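Local atomic coordinates of methylocystis parvus OBBP MbnE (Methylocystis parvus OBBP, PDB entry 5ICQ), a protein that probably binds the copper-chelating peptide methanobactin in the periplasm, as a member of the family 5 extracellular solute-binding proteins. Residues Tyr227-Val232 against Leu238-Asp243; Gln266-Gly271 against Gly281-Arg286; Arg384-Pro389 against Phe550-Arg555; Arg420-Leu425 against Asp435-Asp440; Ser531-Gly536 against Asp558-Ser563. All blocks are in the same frame, centred on the assembly; numbering follows the deposited sequence.

Contact 1: Tyr227-Val232 against Leu238-Asp243; sequences YVVADV and LLLKRD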
# COMPACT_ATOMS: atom_id res chain seq x y z
N TYR A 227 -19.24 -15.88 -1.45
CA TYR A 227 -18.81 -17.00 -2.26
C TYR A 227 -18.24 -18.11 -1.39
O TYR A 227 -17.66 -17.86 -0.34
CB TYR A 227 -17.72 -16.60 -3.28
CG TYR A 227 -18.20 -15.60 -4.29
CD1 TYR A 227 -18.85 -16.01 -5.45
CD2 TYR A 227 -18.05 -14.23 -4.07
CE1 TYR A 227 -19.32 -15.07 -6.39
CE2 TYR A 227 -18.51 -13.30 -4.99
CZ TYR A 227 -19.13 -13.73 -6.14
OH TYR A 227 -19.61 -12.79 -7.03
N VAL A 228 -18.40 -19.34 -1.87
CA VAL A 228 -17.73 -20.49 -1.27
C VAL A 228 -16.67 -20.99 -2.25
O VAL A 228 -16.73 -20.74 -3.46
CB VAL A 228 -18.71 -21.62 -0.91
CG1 VAL A 228 -19.82 -21.09 -0.03
CG2 VAL A 228 -19.27 -22.27 -2.17
N VAL A 229 -15.70 -21.71 -1.71
CA VAL A 229 -14.65 -22.31 -2.53
C VAL A 229 -15.20 -23.61 -3.11
O VAL A 229 -15.48 -24.57 -2.38
CB VAL A 229 -13.37 -22.56 -1.72
CG1 VAL A 229 -12.34 -23.27 -2.59
CG2 VAL A 229 -12.81 -21.25 -1.22
N ALA A 230 -15.39 -23.64 -4.43
CA ALA A 230 -16.02 -24.74 -5.13
C ALA A 230 -15.03 -25.74 -5.71
O ALA A 230 -15.34 -26.93 -5.78
CB ALA A 230 -16.92 -24.22 -6.25
N ASP A 231 -13.85 -25.28 -6.12
CA ASP A 231 -12.86 -26.19 -6.67
C ASP A 231 -11.49 -25.54 -6.50
O ASP A 231 -11.36 -24.32 -6.57
CB ASP A 231 -13.12 -26.49 -8.15
CG ASP A 231 -12.19 -27.57 -8.69
OD1 ASP A 231 -12.14 -28.66 -8.09
OD2 ASP A 231 -11.50 -27.32 -9.70
N VAL A 232 -10.48 -26.37 -6.27
CA VAL A 232 -9.11 -25.87 -6.16
C VAL A 232 -8.17 -26.87 -6.81
O VAL A 232 -8.26 -28.07 -6.57
CB VAL A 232 -8.70 -25.59 -4.70
CG1 VAL A 232 -8.94 -26.79 -3.84
CG2 VAL A 232 -7.22 -25.16 -4.64
N LEU A 238 -8.38 -21.44 -8.70
CA LEU A 238 -9.30 -21.41 -7.57
C LEU A 238 -10.65 -20.99 -8.12
O LEU A 238 -10.76 -19.94 -8.76
CB LEU A 238 -8.81 -20.44 -6.50
CG LEU A 238 -9.77 -20.15 -5.35
CD1 LEU A 238 -10.03 -21.43 -4.58
CD2 LEU A 238 -9.21 -19.05 -4.43
N LEU A 239 -11.68 -21.82 -7.93
CA LEU A 239 -13.02 -21.52 -8.41
C LEU A 239 -13.92 -21.16 -7.24
O LEU A 239 -14.10 -21.97 -6.31
CB LEU A 239 -13.62 -22.68 -9.20
CG LEU A 239 -15.04 -22.44 -9.72
CD1 LEU A 239 -15.08 -21.35 -10.79
CD2 LEU A 239 -15.68 -23.73 -10.24
N LEU A 240 -14.48 -19.96 -7.28
CA LEU A 240 -15.45 -19.49 -6.30
C LEU A 240 -16.84 -19.55 -6.91
O LEU A 240 -17.02 -19.22 -8.08
CB LEU A 240 -15.14 -18.05 -5.88
CG LEU A 240 -13.73 -17.80 -5.37
CD1 LEU A 240 -13.60 -16.35 -4.93
CD2 LEU A 240 -13.41 -18.77 -4.24
N LYS A 241 -17.81 -19.97 -6.11
CA LYS A 241 -19.19 -20.05 -6.57
C LYS A 241 -20.07 -19.38 -5.54
O LYS A 241 -19.87 -19.55 -4.33
CB LYS A 241 -19.61 -21.52 -6.78
CG LYS A 241 -21.03 -21.68 -7.26
CD LYS A 241 -21.25 -23.09 -7.78
CE LYS A 241 -22.65 -23.26 -8.36
NZ LYS A 241 -22.86 -24.68 -8.79
N ARG A 242 -21.06 -18.61 -6.01
CA ARG A 242 -21.90 -17.87 -5.09
C ARG A 242 -22.58 -18.81 -4.10
O ARG A 242 -23.00 -19.91 -4.45
CB ARG A 242 -22.97 -17.09 -5.86
CG ARG A 242 -24.00 -16.44 -4.95
CD ARG A 242 -25.21 -15.91 -5.70
NE ARG A 242 -24.84 -15.15 -6.90
CZ ARG A 242 -24.34 -13.93 -6.87
NH1 ARG A 242 -24.14 -13.32 -5.70
NH2 ARG A 242 -24.04 -13.32 -8.01
N ASP A 243 -22.64 -18.37 -2.84
CA ASP A 243 -23.50 -18.99 -1.83
C ASP A 243 -24.90 -18.42 -2.04
O ASP A 243 -25.12 -17.24 -1.76
CB ASP A 243 -23.01 -18.68 -0.41
CG ASP A 243 -23.90 -19.31 0.67
OD1 ASP A 243 -24.92 -19.95 0.33
OD2 ASP A 243 -23.57 -19.16 1.86
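The Y227 ring overlaps the backbone at the K241-R242 junction: Y227 CD1 comes within 3.5 Å of R242 N, and K241 C lies at the ring edge, near its plane. Its CG is anti to the carbonyl carbon (chi1 -63°), which sends the ring along this junction while its hydroxyl bonds F260 O. With an alanine here, F260 O would probably lose that hydroxyl and the K241-R242 backbone the ring packed against it. Y227 CB packs on L240 CB at 3.9 Å. V229, V232, L238 and L240 share one face, V228, D231, L239 and K241 the other. V229 CG1 meets L238 CD1 at 3.6 Å, the side chains at about a right angle, while V229 CG2 leans on L240. Beta-branched valine suits an extended strand; the longer leucines meet both its methyls. Strands 227-233 and 237-242 form a beta hairpin, with V228 and K241 paired through both N-H groups. A classic beta bulge interrupts it: L239 O accepts from A230 N at 2.8 Å and, weakly, from D231 N at 3.3 Å, and L239 N returns a nearly straight bond (175°) to D231 O. Small A230 fits there, its CB 3.8 Å from K241 CB. D231 also binds R237 and Q233. The chemistry implies a two-sided hairpin: one face buries V229, L238 and L240, the other mixes V228 and L239 with charged D231 and K241.

Contact 2: Gln266-Gly271 against Gly281-Arg286; sequences QYFRDG and GLIDYR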
# COMPACT_ATOMS: atom_id res chain seq x y z
N GLN A 266 -7.30 -17.99 -12.26
CA GLN A 266 -6.31 -18.84 -12.91
C GLN A 266 -4.93 -18.23 -12.77
O GLN A 266 -4.75 -17.02 -12.96
CB GLN A 266 -6.62 -19.03 -14.39
CG GLN A 266 -8.01 -19.53 -14.71
CD GLN A 266 -8.24 -19.60 -16.21
OE1 GLN A 266 -7.29 -19.65 -16.98
NE2 GLN A 266 -9.50 -19.60 -16.62
N TYR A 267 -3.94 -19.07 -12.48
CA TYR A 267 -2.57 -18.63 -12.25
C TYR A 267 -1.70 -18.99 -13.44
O TYR A 267 -1.85 -20.06 -14.03
CB TYR A 267 -2.01 -19.24 -10.95
CG TYR A 267 -2.50 -18.50 -9.73
CD1 TYR A 267 -3.80 -18.67 -9.25
CD2 TYR A 267 -1.67 -17.60 -9.06
CE1 TYR A 267 -4.25 -17.97 -8.15
CE2 TYR A 267 -2.12 -16.90 -7.95
CZ TYR A 267 -3.41 -17.10 -7.50
OH TYR A 267 -3.85 -16.41 -6.40
N PHE A 268 -0.79 -18.08 -13.79
CA PHE A 268 0.01 -18.18 -15.00
C PHE A 268 1.49 -18.01 -14.67
O PHE A 268 1.86 -17.14 -13.87
CB PHE A 268 -0.41 -17.13 -16.05
CG PHE A 268 -1.75 -17.41 -16.69
CD1 PHE A 268 -2.93 -17.02 -16.08
CD2 PHE A 268 -1.82 -18.09 -17.90
CE1 PHE A 268 -4.16 -17.29 -16.67
CE2 PHE A 268 -3.05 -18.37 -18.50
CZ PHE A 268 -4.22 -17.97 -17.88
N ARG A 269 2.31 -18.83 -15.33
CA ARG A 269 3.78 -18.83 -15.28
C ARG A 269 4.38 -17.44 -15.16
O ARG A 269 5.03 -17.11 -14.16
CB ARG A 269 4.35 -19.50 -16.53
CG ARG A 269 4.17 -21.01 -16.65
CD ARG A 269 2.72 -21.42 -16.85
NE ARG A 269 2.14 -20.85 -18.07
CZ ARG A 269 0.84 -20.91 -18.37
NH1 ARG A 269 -0.01 -21.50 -17.54
NH2 ARG A 269 0.40 -20.38 -19.50
N ASP A 270 4.21 -16.62 -16.19
CA ASP A 270 4.76 -15.27 -16.18
C ASP A 270 3.89 -14.36 -17.04
O ASP A 270 2.86 -14.78 -17.58
CB ASP A 270 6.22 -15.25 -16.66
CG ASP A 270 6.39 -15.80 -18.07
OD1 ASP A 270 7.54 -15.81 -18.55
OD2 ASP A 270 5.39 -16.22 -18.69
N GLY A 271 4.34 -13.12 -17.18
CA GLY A 271 3.50 -12.09 -17.77
C GLY A 271 3.08 -12.37 -19.20
O GLY A 271 1.96 -12.05 -19.59
N GLY A 281 -8.97 -14.08 -25.24
CA GLY A 281 -10.32 -14.04 -24.71
C GLY A 281 -10.61 -15.02 -23.60
O GLY A 281 -11.79 -15.21 -23.26
N LEU A 282 -9.58 -15.63 -23.02
CA LEU A 282 -9.73 -16.57 -21.91
C LEU A 282 -9.71 -15.90 -20.55
O LEU A 282 -10.09 -16.53 -19.56
CB LEU A 282 -8.61 -17.61 -21.95
CG LEU A 282 -8.38 -18.36 -23.26
CD1 LEU A 282 -7.13 -19.23 -23.14
CD2 LEU A 282 -9.60 -19.19 -23.61
N ILE A 283 -9.26 -14.66 -20.48
CA ILE A 283 -9.18 -13.89 -19.25
C ILE A 283 -9.88 -12.56 -19.50
O ILE A 283 -9.67 -11.95 -20.55
CB ILE A 283 -7.72 -13.68 -18.80
CG1 ILE A 283 -7.06 -15.03 -18.48
CG2 ILE A 283 -7.63 -12.74 -17.60
CD1 ILE A 283 -7.73 -15.81 -17.32
N ASP A 284 -10.69 -12.12 -18.54
CA ASP A 284 -11.61 -11.01 -18.76
C ASP A 284 -11.05 -9.63 -18.40
O ASP A 284 -11.66 -8.62 -18.77
CB ASP A 284 -12.91 -11.26 -17.97
CG ASP A 284 -13.72 -12.42 -18.55
OD1 ASP A 284 -13.80 -12.51 -19.79
OD2 ASP A 284 -14.28 -13.22 -17.78
N TYR A 285 -9.92 -9.57 -17.71
CA TYR A 285 -9.44 -8.34 -17.09
C TYR A 285 -7.94 -8.46 -16.84
O TYR A 285 -7.46 -9.53 -16.49
CB TYR A 285 -10.17 -8.07 -15.76
CG TYR A 285 -9.68 -6.84 -15.02
CD1 TYR A 285 -8.60 -6.92 -14.15
CD2 TYR A 285 -10.29 -5.60 -15.21
CE1 TYR A 285 -8.13 -5.81 -13.50
CE2 TYR A 285 -9.82 -4.48 -14.55
CZ TYR A 285 -8.74 -4.59 -13.70
OH TYR A 285 -8.26 -3.49 -13.04
N ARG A 286 -7.22 -7.35 -17.00
CA ARG A 286 -5.82 -7.32 -16.60
C ARG A 286 -5.42 -5.90 -16.22
O ARG A 286 -5.95 -4.91 -16.74
CB ARG A 286 -4.89 -7.85 -17.71
CG ARG A 286 -4.91 -7.07 -19.01
CD ARG A 286 -3.96 -7.71 -20.05
NE ARG A 286 -2.57 -7.32 -19.85
CZ ARG A 286 -1.62 -8.08 -19.30
NH1 ARG A 286 -1.90 -9.31 -18.87
NH2 ARG A 286 -0.39 -7.60 -19.18
O HOH W 1 -10.29 -19.23 -19.37
O HOH W 2 0.77 -10.05 -18.15
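Apolar contact is carried by F268 and I283, which approach from opposite directions; F268 CE1 lies 3.9 Å from I283 CD1, with the methyl placed obliquely to the ring. I283 CG1 lies beside the backbone N (chi1 -63°), and chi2 of -62° turns CD1 to touch Q266 OE1 too, at 3.9 Å. F268 also packs on L274 and A277 of helix 271-279, so a serine in its place would probably leave I283 CD1 and that helix without their common aromatic filler. Polar contact passes through water. One water accepts from Q266 NE2 at 2.9 Å and donates to L282 O at 2.7 Å; Q266 NE2 bonds D264 as well. A second donates to G271 O and accepts from R286 NH1 at 2.9 Å, in the guanidinium plane. R286 is further held by E288 and Y298. The arrangement is a strand-helix-strand connection: D270 sits at the N-cap, G281 leaves the helix in a Schellman motif with positive phi, and the chain passes from one sheet to another.

Contact 3: Arg384-Pro389 against Phe550-Arg555; sequences RALLAP and FVTAVR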
# COMPACT_ATOMS: atom_id res chain seq x y z
N ARG A 384 3.14 25.28 10.57
CA ARG A 384 4.29 25.93 11.19
C ARG A 384 4.25 25.80 12.70
O ARG A 384 5.29 25.63 13.35
CB ARG A 384 4.35 27.40 10.74
CG ARG A 384 4.70 27.55 9.25
CD ARG A 384 4.49 28.98 8.71
NE ARG A 384 4.28 28.98 7.26
CZ ARG A 384 5.23 29.23 6.35
NH1 ARG A 384 6.47 29.52 6.73
NH2 ARG A 384 4.93 29.19 5.05
N ALA A 385 3.05 25.79 13.29
CA ALA A 385 2.94 25.58 14.72
C ALA A 385 3.37 24.16 15.10
O ALA A 385 4.04 23.97 16.12
CB ALA A 385 1.51 25.86 15.19
N LEU A 386 2.99 23.16 14.29
CA LEU A 386 3.45 21.79 14.54
C LEU A 386 4.96 21.68 14.47
O LEU A 386 5.58 20.92 15.22
CB LEU A 386 2.84 20.82 13.52
CG LEU A 386 1.38 20.44 13.67
CD1 LEU A 386 0.97 19.50 12.54
CD2 LEU A 386 1.12 19.80 15.02
N LEU A 387 5.57 22.43 13.55
CA LEU A 387 7.01 22.37 13.33
C LEU A 387 7.81 23.26 14.28
O LEU A 387 9.04 23.18 14.27
CB LEU A 387 7.32 22.76 11.88
CG LEU A 387 6.77 21.82 10.80
CD1 LEU A 387 6.88 22.46 9.41
CD2 LEU A 387 7.55 20.50 10.82
N ALA A 388 7.14 24.08 15.09
CA ALA A 388 7.85 25.06 15.91
C ALA A 388 8.93 24.47 16.82
O ALA A 388 10.00 25.10 16.94
CB ALA A 388 6.86 25.87 16.76
N PRO A 389 8.74 23.31 17.47
CA PRO A 389 9.81 22.79 18.33
C PRO A 389 11.05 22.33 17.57
O PRO A 389 12.08 22.07 18.21
CB PRO A 389 9.14 21.61 19.05
CG PRO A 389 7.65 21.85 18.89
CD PRO A 389 7.54 22.46 17.53
N PHE A 550 -5.33 16.00 10.69
CA PHE A 550 -4.55 14.90 10.13
C PHE A 550 -3.82 15.33 8.86
O PHE A 550 -2.63 15.08 8.70
CB PHE A 550 -5.45 13.70 9.84
CG PHE A 550 -4.71 12.49 9.31
CD1 PHE A 550 -3.78 11.84 10.09
CD2 PHE A 550 -4.98 12.01 8.04
CE1 PHE A 550 -3.11 10.70 9.61
CE2 PHE A 550 -4.33 10.88 7.55
CZ PHE A 550 -3.38 10.23 8.34
N VAL A 551 -4.54 15.99 7.94
CA VAL A 551 -3.90 16.46 6.71
C VAL A 551 -2.75 17.41 7.04
O VAL A 551 -1.65 17.31 6.48
CB VAL A 551 -4.94 17.11 5.78
CG1 VAL A 551 -4.26 17.81 4.61
CG2 VAL A 551 -5.91 16.05 5.28
N THR A 552 -2.99 18.34 7.97
CA THR A 552 -1.94 19.26 8.42
C THR A 552 -0.70 18.50 8.86
O THR A 552 0.43 18.81 8.43
CB THR A 552 -2.48 20.12 9.57
OG1 THR A 552 -3.58 20.90 9.10
CG2 THR A 552 -1.41 21.07 10.08
N ALA A 553 -0.88 17.49 9.71
CA ALA A 553 0.27 16.77 10.26
C ALA A 553 1.00 15.98 9.18
O ALA A 553 2.24 15.91 9.19
CB ALA A 553 -0.19 15.83 11.38
N VAL A 554 0.28 15.37 8.24
CA VAL A 554 0.95 14.57 7.22
C VAL A 554 1.73 15.47 6.27
O VAL A 554 2.84 15.13 5.84
CB VAL A 554 -0.06 13.69 6.45
CG1 VAL A 554 0.65 12.91 5.35
CG2 VAL A 554 -0.72 12.72 7.42
N ARG A 555 1.16 16.62 5.90
CA ARG A 555 1.91 17.57 5.08
C ARG A 555 3.19 18.02 5.77
O ARG A 555 4.26 18.05 5.16
CB ARG A 555 1.05 18.79 4.74
CG ARG A 555 -0.01 18.52 3.69
CD ARG A 555 -0.85 19.75 3.44
NE ARG A 555 -1.93 19.47 2.50
CZ ARG A 555 -2.82 20.37 2.09
NH1 ARG A 555 -2.77 21.61 2.55
NH2 ARG A 555 -3.78 20.02 1.24
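Between 384-389, on helix 381-387, and 550-555, within helix 547-563, the closest CA atoms are those of L386 and A553, 7.3 Å apart, near enough for a single leucine to bridge. The second segment is regular helix, with V554 N bonded to F550 O and R555 N to V551 O. L386 does the touching from its own side. Its CG lies next to the backbone N (chi1 -75°) and the chain then runs out extended (chi2 179°), which delivers CD1 onto the neighbouring helix. There L386 CD1 rests 3.6 Å from A553 CA and 4.0 Å from A553 CB, while T552 CG2 closes in at 3.8 Å, the L386 and T552 side chains crossing at a slant. Alanine suits its place because a small side chain lets the methyl reach the backbone carbon itself. Threonine suits its own by serving two purposes: T552 OG1 bonds E548 O one turn back in the helix, which leaves CG2 to face the leucine. This is local helix-helix packing, with helix 532-543 bordering both partners: M537 touches L386 and L541 touches A553. Nearby, R384 pairs with E400 and R555 bonds E371 O. Chemically, the two segments share a small, purely apolar touch with no hydrogen bond across it; the arginines and the threonine hydroxyl find their bonds outside it.

Contact 4: Arg420-Leu425 against Asp435-Asp440; sequences RALDLL and DRLMKD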
# COMPACT_ATOMS: atom_id res chain seq x y z
N ARG A 420 25.26 23.55 -9.43
CA ARG A 420 24.50 23.61 -8.19
C ARG A 420 24.96 22.51 -7.23
O ARG A 420 25.11 22.76 -6.02
CB ARG A 420 23.01 23.47 -8.46
CG ARG A 420 22.42 24.62 -9.25
CD ARG A 420 20.94 24.35 -9.51
NE ARG A 420 20.35 25.35 -10.39
CZ ARG A 420 19.12 25.27 -10.88
NH1 ARG A 420 18.37 24.22 -10.57
NH2 ARG A 420 18.65 26.22 -11.67
N ALA A 421 25.17 21.31 -7.75
CA ALA A 421 25.62 20.20 -6.91
C ALA A 421 26.99 20.47 -6.31
O ALA A 421 27.22 20.27 -5.12
CB ALA A 421 25.62 18.90 -7.72
N LEU A 422 27.94 20.93 -7.14
CA LEU A 422 29.29 21.17 -6.64
C LEU A 422 29.32 22.30 -5.62
O LEU A 422 30.11 22.24 -4.66
CB LEU A 422 30.22 21.48 -7.82
CG LEU A 422 30.49 20.27 -8.70
CD1 LEU A 422 31.14 20.66 -10.03
CD2 LEU A 422 31.36 19.28 -7.93
N ASP A 423 28.49 23.33 -5.79
CA ASP A 423 28.45 24.39 -4.79
C ASP A 423 27.96 23.87 -3.45
O ASP A 423 28.51 24.22 -2.40
CB ASP A 423 27.56 25.55 -5.26
CG ASP A 423 28.14 26.29 -6.46
OD1 ASP A 423 29.32 26.06 -6.81
OD2 ASP A 423 27.41 27.10 -7.07
N LEU A 424 26.91 23.04 -3.45
CA LEU A 424 26.45 22.42 -2.21
C LEU A 424 27.52 21.53 -1.61
O LEU A 424 27.74 21.55 -0.39
CB LEU A 424 25.19 21.59 -2.47
CG LEU A 424 23.85 22.06 -1.92
CD1 LEU A 424 22.80 20.99 -2.19
CD2 LEU A 424 23.94 22.39 -0.43
N LEU A 425 28.16 20.71 -2.44
CA LEU A 425 29.22 19.83 -1.95
C LEU A 425 30.35 20.63 -1.33
O LEU A 425 30.90 20.24 -0.29
CB LEU A 425 29.72 18.94 -3.09
CG LEU A 425 28.67 17.91 -3.52
CD1 LEU A 425 28.93 17.34 -4.91
CD2 LEU A 425 28.57 16.79 -2.45
N ASP A 435 40.27 15.05 -11.33
CA ASP A 435 39.04 14.55 -11.90
C ASP A 435 38.14 13.90 -10.85
O ASP A 435 37.19 13.21 -11.21
CB ASP A 435 39.35 13.54 -13.00
CG ASP A 435 40.19 12.39 -12.49
OD1 ASP A 435 41.37 12.61 -12.16
OD2 ASP A 435 39.66 11.27 -12.41
N ARG A 436 38.44 14.09 -9.56
CA ARG A 436 37.77 13.34 -8.51
C ARG A 436 37.23 14.26 -7.43
O ARG A 436 37.93 15.18 -6.98
CB ARG A 436 38.71 12.32 -7.86
CG ARG A 436 39.18 11.22 -8.79
CD ARG A 436 40.39 10.50 -8.20
NE ARG A 436 41.48 10.38 -9.17
CZ ARG A 436 42.30 11.37 -9.50
NH1 ARG A 436 42.15 12.57 -8.95
NH2 ARG A 436 43.26 11.17 -10.39
N LEU A 437 36.00 14.00 -7.00
CA LEU A 437 35.47 14.62 -5.80
C LEU A 437 36.17 14.06 -4.57
O LEU A 437 36.23 12.84 -4.39
CB LEU A 437 33.96 14.37 -5.71
CG LEU A 437 33.29 15.11 -4.55
CD1 LEU A 437 33.14 16.58 -4.92
CD2 LEU A 437 31.94 14.46 -4.22
N MET A 438 36.69 14.93 -3.71
CA MET A 438 37.42 14.51 -2.53
C MET A 438 36.60 14.76 -1.27
O MET A 438 35.99 15.82 -1.12
CB MET A 438 38.76 15.25 -2.42
CG MET A 438 39.64 15.15 -3.65
SD MET A 438 40.22 13.47 -3.99
CE MET A 438 41.43 13.23 -2.69
N LYS A 439 36.57 13.77 -0.37
CA LYS A 439 35.99 13.93 0.96
C LYS A 439 36.95 13.34 1.98
O LYS A 439 37.37 12.19 1.84
CB LYS A 439 34.62 13.27 1.07
CG LYS A 439 33.97 13.43 2.44
CD LYS A 439 32.61 12.73 2.52
CE LYS A 439 31.96 12.95 3.88
NZ LYS A 439 32.58 12.13 4.95
N ASP A 440 37.29 14.13 3.00
CA ASP A 440 38.25 13.72 4.03
C ASP A 440 39.56 13.22 3.42
O ASP A 440 40.14 12.23 3.86
CB ASP A 440 37.64 12.65 4.94
CG ASP A 440 36.37 13.11 5.62
OD1 ASP A 440 36.29 14.30 5.99
OD2 ASP A 440 35.46 12.28 5.80
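Beside the leucines L422, L425 and L437 that meet across the contact, the flat group is the guanidinium of R436, with the carboxylate of neighbouring D435 on one face: D435 CG stands 3.8 Å above the plane, over its centre. R436 NH2 is 3.0 Å from D435 OD1, but that oxygen lies well out of the plane, so the salt bridge rests on charge alone and no N-H points at it. The D440 carboxylate, in turn, is met from above its plane by K439 NZ, which donates to D440 OD2 at 3.0 Å. Between these ion pairs in sequence lies L437, whose methyls meet the helix. The motif is a helix packed against a beta hairpin: helix 415-427 leads into strand 431-432, which pairs antiparallel with 437-439, itself joined to 442-450. L437 spreads its two methyls between two helix residues one turn apart, L437 CD2 lying 4.2 Å from L425 CD1 and L437 CD1 4.4 Å from L422 CD2. Leucine fits all three places, since its forked end bridges a wide gap, the CA atoms of L425 and L437 being 9.0 Å apart. V432 touches both L422 and L437, and L338 and A341 of helix 336-343 pack on L425.

Contact 5: Ser531-Gly536 against Asp558-Ser563; sequences SPAIDG and DRVLLS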
# COMPACT_ATOMS: atom_id res chain seq x y z
N SER A 531 15.66 10.94 13.63
CA SER A 531 15.46 12.37 13.78
C SER A 531 14.35 12.62 14.80
O SER A 531 13.25 12.08 14.64
CB SER A 531 15.07 13.02 12.44
OG SER A 531 14.38 14.24 12.66
N PRO A 532 14.60 13.41 15.84
CA PRO A 532 13.50 13.72 16.77
C PRO A 532 12.33 14.40 16.08
O PRO A 532 11.19 14.23 16.52
CB PRO A 532 14.16 14.65 17.81
CG PRO A 532 15.62 14.33 17.73
CD PRO A 532 15.89 13.96 16.29
N ALA A 533 12.59 15.18 15.02
CA ALA A 533 11.50 15.86 14.32
C ALA A 533 10.65 14.88 13.52
O ALA A 533 9.43 15.03 13.43
CB ALA A 533 12.06 16.95 13.41
N ILE A 534 11.27 13.86 12.91
CA ILE A 534 10.47 12.81 12.28
C ILE A 534 9.60 12.12 13.32
O ILE A 534 8.39 11.93 13.12
CB ILE A 534 11.37 11.80 11.56
CG1 ILE A 534 12.02 12.43 10.33
CG2 ILE A 534 10.56 10.57 11.17
CD1 ILE A 534 13.02 11.47 9.67
N ASP A 535 10.21 11.70 14.43
CA ASP A 535 9.47 11.02 15.48
C ASP A 535 8.33 11.89 16.00
O ASP A 535 7.23 11.40 16.28
CB ASP A 535 10.40 10.64 16.63
CG ASP A 535 11.45 9.59 16.24
OD1 ASP A 535 11.39 9.05 15.12
OD2 ASP A 535 12.34 9.31 17.07
N GLY A 536 8.60 13.19 16.16
CA GLY A 536 7.57 14.09 16.65
C GLY A 536 6.42 14.27 15.67
O GLY A 536 5.26 14.35 16.07
N ASP A 558 5.60 15.15 5.66
CA ASP A 558 6.18 15.08 4.32
C ASP A 558 7.36 16.04 4.19
O ASP A 558 8.43 15.67 3.70
CB ASP A 558 5.10 15.39 3.27
CG ASP A 558 5.49 15.00 1.84
OD1 ASP A 558 6.20 13.99 1.66
OD2 ASP A 558 5.07 15.70 0.88
N ARG A 559 7.17 17.29 4.63
CA ARG A 559 8.25 18.28 4.55
C ARG A 559 9.49 17.84 5.32
O ARG A 559 10.61 18.06 4.87
CB ARG A 559 7.78 19.64 5.08
CG ARG A 559 6.50 20.12 4.40
CD ARG A 559 6.16 21.58 4.69
NE ARG A 559 4.76 21.80 4.36
CZ ARG A 559 4.34 22.32 3.21
NH1 ARG A 559 5.24 22.65 2.29
NH2 ARG A 559 3.04 22.46 2.98
N VAL A 560 9.30 17.25 6.51
CA VAL A 560 10.45 16.82 7.30
C VAL A 560 11.18 15.66 6.62
O VAL A 560 12.41 15.65 6.53
CB VAL A 560 10.01 16.44 8.73
CG1 VAL A 560 11.17 15.82 9.50
CG2 VAL A 560 9.48 17.68 9.48
N LEU A 561 10.43 14.68 6.11
CA LEU A 561 11.06 13.57 5.39
C LEU A 561 11.83 14.07 4.18
O LEU A 561 12.98 13.68 3.95
CB LEU A 561 10.01 12.56 4.96
CG LEU A 561 9.35 11.71 6.04
CD1 LEU A 561 8.37 10.73 5.37
CD2 LEU A 561 10.41 10.96 6.85
N LEU A 562 11.19 14.91 3.36
CA LEU A 562 11.85 15.39 2.15
C LEU A 562 13.09 16.20 2.49
O LEU A 562 14.10 16.13 1.76
CB LEU A 562 10.88 16.22 1.31
CG LEU A 562 9.73 15.44 0.69
CD1 LEU A 562 8.64 16.39 0.12
CD2 LEU A 562 10.27 14.54 -0.43
N SER A 563 13.04 17.00 3.56
CA SER A 563 14.14 17.87 3.93
C SER A 563 15.36 17.11 4.42
O SER A 563 16.44 17.71 4.52
CB SER A 563 13.72 18.87 5.01
OG SER A 563 12.81 19.80 4.47
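I534 stands beside the neighbouring helix, and its contacts start one atom beyond CB. I534 CG1, swung to the backbone N side (chi1 -70°), meets V560 CG1 at 3.6 Å and has L561 CD2 a little farther off at 4.1 Å. At the tip, I534 CD1 touches L561 CD2 at 3.9 Å, the two side chains crossing at about a right angle. A533 completes the surface: its CB is 4.2 Å from V560 CG1, small enough to let the valine sit between it and I534. W513 touches both I534 and L561. The segments belong to successive helices, 532-543 and 547-563, packed as an antiparallel helical hairpin; they run at 154°, axes 9.6 Å apart. S531 caps the first, its OG accepting from I534 N at 3.1 Å and weakly from A533 N; P532 suits the next position, where no N-H is needed. On the second, S563 OG bonds R559 O. What results is a wholly apolar, buried seam, with the polar groups bonded within each helix or outward, as R559 is to E383.

In the fold
From the N terminus, contact 1 first closes the tight turn of a hairpin. Contact 2 follows in series and closes a loop filled by helix 271-279; its strand 262-268 neighbours strand 237-242 in one mixed sheet, and the chain moves on to a three-stranded sheet. Contact 3 closes a far longer loop of 160 residues, bringing helix 381-387 to helix 547-563. Contact 4 nests inside that loop, joining a helix to a strand of the eight-stranded sheet. Contact 5 closes a loop of 21 residues, mostly helix, between helices 532-543 and 547-563, and crosses contact 3, touching it where L387 CD2 lies 3.7 Å from V560 CG2. Contacts 1 and 2 lie across the chain's centre from contacts 3 and 5.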